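Local structure of capsid protein (Penaeus vannamei nodavirus, 5YKZ) at residues D11-F16 / G111-A116. The protein forms the viral capsid, its P-domain probably building the dimeric spikes on the shrimp nodavirus particle. Sequence-based numbering, arbitrary orientation.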
loop_
_atom_site.group_PDB
_atom_site.type_symbol
_atom_site.label_atom_id
_atom_site.label_comp_id
_atom_site.label_asym_id
_atom_site.label_seq_id
_atom_site.Cartn_x
_atom_site.Cartn_y
_atom_site.Cartn_z
ATOM N N ASP B 11 5.483 3.796 11.713
ATOM C CA ASP B 11 5.744 3.392 13.066
ATOM C C ASP B 11 6.065 1.944 13.245
ATOM O O ASP B 11 7.017 1.523 14.013
ATOM C CB ASP B 11 4.622 3.761 13.981
ATOM C CG ASP B 11 4.939 3.323 15.384
ATOM O OD1 ASP B 11 5.769 3.980 16.006
ATOM O OD2 ASP B 11 4.524 2.222 15.805
ATOM N N LYS B 12 5.314 1.094 12.571
ATOM C CA LYS B 12 5.630 -0.335 12.526
ATOM C C LYS B 12 4.892 -0.969 11.374
ATOM O O LYS B 12 3.903 -0.438 10.798
ATOM C CB LYS B 12 5.351 -1.091 13.739
ATOM C CG LYS B 12 3.997 -0.821 14.215
ATOM C CD LYS B 12 3.833 -1.284 15.700
ATOM C CE LYS B 12 4.375 -2.686 15.863
ATOM N NZ LYS B 12 4.235 -3.191 17.256
ATOM N N ALA B 13 5.430 -2.100 10.971
ATOM C CA ALA B 13 4.851 -2.962 9.928
ATOM C C ALA B 13 4.274 -4.156 10.654
ATOM O O ALA B 13 4.952 -4.756 11.544
ATOM C CB ALA B 13 6.039 -3.370 9.103
ATOM N N VAL B 14 3.054 -4.554 10.354
ATOM C CA VAL B 14 2.369 -5.641 11.036
ATOM C C VAL B 14 1.780 -6.596 10.067
ATOM O O VAL B 14 1.119 -6.135 9.093
ATOM C CB VAL B 14 1.277 -5.099 11.959
ATOM C CG1 VAL B 14 0.586 -6.210 12.734
ATOM C CG2 VAL B 14 1.907 -4.147 12.966
ATOM N N ASN B 15 1.976 -7.894 10.171
ATOM C CA ASN B 15 1.293 -8.836 9.326
ATOM C C ASN B 15 -0.158 -8.978 9.698
ATOM O O ASN B 15 -0.528 -8.924 10.871
ATOM C CB ASN B 15 1.950 -10.203 9.407
ATOM C CG ASN B 15 3.331 -10.225 8.855
ATOM O OD1 ASN B 15 3.687 -9.391 7.995
ATOM N ND2 ASN B 15 4.121 -11.212 9.290
ATOM N N PHE B 16 -1.005 -9.197 8.693
ATOM C CA PHE B 16 -2.366 -9.634 8.936
ATOM C C PHE B 16 -2.378 -11.052 9.528
ATOM O O PHE B 16 -1.518 -11.878 9.189
ATOM C CB PHE B 16 -3.212 -9.594 7.667
ATOM C CG PHE B 16 -3.663 -8.250 7.277
ATOM C CD1 PHE B 16 -4.510 -7.533 8.110
ATOM C CD2 PHE B 16 -3.305 -7.665 6.074
ATOM C CE1 PHE B 16 -5.011 -6.322 7.742
ATOM C CE2 PHE B 16 -3.780 -6.410 5.735
ATOM C CZ PHE B 16 -4.614 -5.744 6.534
ATOM N N GLY B 111 0.202 -7.824 4.996
ATOM C CA GLY B 111 0.216 -6.963 6.144
ATOM C C GLY B 111 -0.086 -5.532 5.812
ATOM O O GLY B 111 -0.650 -5.206 4.746
ATOM N N PHE B 112 0.274 -4.689 6.742
ATOM C CA PHE B 112 -0.017 -3.266 6.657
ATOM C C PHE B 112 1.066 -2.482 7.336
ATOM O O PHE B 112 1.750 -2.984 8.251
ATOM C CB PHE B 112 -1.430 -2.909 7.213
ATOM C CG PHE B 112 -1.659 -3.398 8.616
ATOM C CD1 PHE B 112 -2.135 -4.673 8.831
ATOM C CD2 PHE B 112 -1.480 -2.560 9.663
ATOM C CE1 PHE B 112 -2.403 -5.105 10.117
ATOM C CE2 PHE B 112 -1.789 -2.983 10.948
ATOM C CZ PHE B 112 -2.236 -4.267 11.159
ATOM N N ASN B 113 1.226 -1.235 6.904
ATOM C CA ASN B 113 2.016 -0.229 7.580
ATOM C C ASN B 113 1.211 0.588 8.459
ATOM O O ASN B 113 0.105 0.949 8.082
ATOM C CB ASN B 113 2.751 0.635 6.546
ATOM C CG ASN B 113 3.961 -0.212 5.943
ATOM O OD1 ASN B 113 4.709 -0.834 6.650
ATOM N ND2 ASN B 113 3.961 -0.326 4.802
ATOM N N ILE B 114 1.682 0.880 9.675
ATOM C CA ILE B 114 1.016 1.770 10.620
ATOM C C ILE B 114 1.731 3.095 10.559
ATOM O O ILE B 114 2.921 3.200 10.912
ATOM C CB ILE B 114 1.034 1.221 12.025
ATOM C CG1 ILE B 114 0.488 -0.223 12.074
ATOM C CG2 ILE B 114 0.296 2.181 12.945
ATOM C CD1 ILE B 114 0.362 -0.760 13.471
ATOM N N ILE B 115 1.068 4.092 10.041
ATOM C CA ILE B 115 1.626 5.409 9.698
ATOM C C ILE B 115 1.154 6.390 10.733
ATOM O O ILE B 115 0.028 6.428 11.137
ATOM C CB ILE B 115 1.170 5.846 8.324
ATOM C CG1 ILE B 115 1.583 4.806 7.315
ATOM C CG2 ILE B 115 1.786 7.190 7.986
ATOM C CD1 ILE B 115 0.958 4.884 6.019
ATOM N N ALA B 116 2.156 7.151 11.243
ATOM C CA ALA B 116 2.007 8.039 12.382
ATOM C C ALA B 116 2.589 9.416 12.092
ATOM O O ALA B 116 3.632 9.519 11.437
ATOM C CB ALA B 116 2.752 7.417 13.590
#
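An antiparallel strand pair with a classic beta bulge joins the N-terminal strand of the P-domain beta fold, outermost in the sheet of this chain, to its C-terminal strand; on its far side the latter is bonded to strand 38-48. V14 and F112 exchange both backbone bonds of their pair, V14 N reaching F112 O at 2.9 Å in a nearly straight line. At the bulge D11 and K12 both face I114: K12 O accepts from I114 N, and D11 N gives its hydrogen to I114 O at 2.7 Å, although more bent (138°).

K12, V14, F112 and I114 share one face of the sheet. F112 takes the crowded rotamer, CG between the backbone N and the carbonyl carbon (chi1 54°), which lays its ring beside V14. The V14 methine then sits over the ring, CB 4.0 Å from the F112 centroid, with CG1, anti to the backbone N, near CZ. The other branch, CG2, turns toward the extended I114 chain and meets its CD1 at 3.8 Å. I114 CD1 also touches K12 CG, so the aliphatic root of the lysine runs alongside the isoleucine before a bend at chi3 leads the ammonium away. Q28 and V30 of strand 26-30 also pack against this apolar face, Q28 on V14 and F112, V30 on I114. The carboxylate of D11, CG anti to the backbone N, turns to a salt bridge with R9.

Where the strand ends at N15, F16 swings back across G111. Its ring bears obliquely on that of F112, the planes 50° apart, and CE2 approaches G111 O. F112 CD1 lies over one F16 face, near the rim, 3.5 Å from F16 CE1.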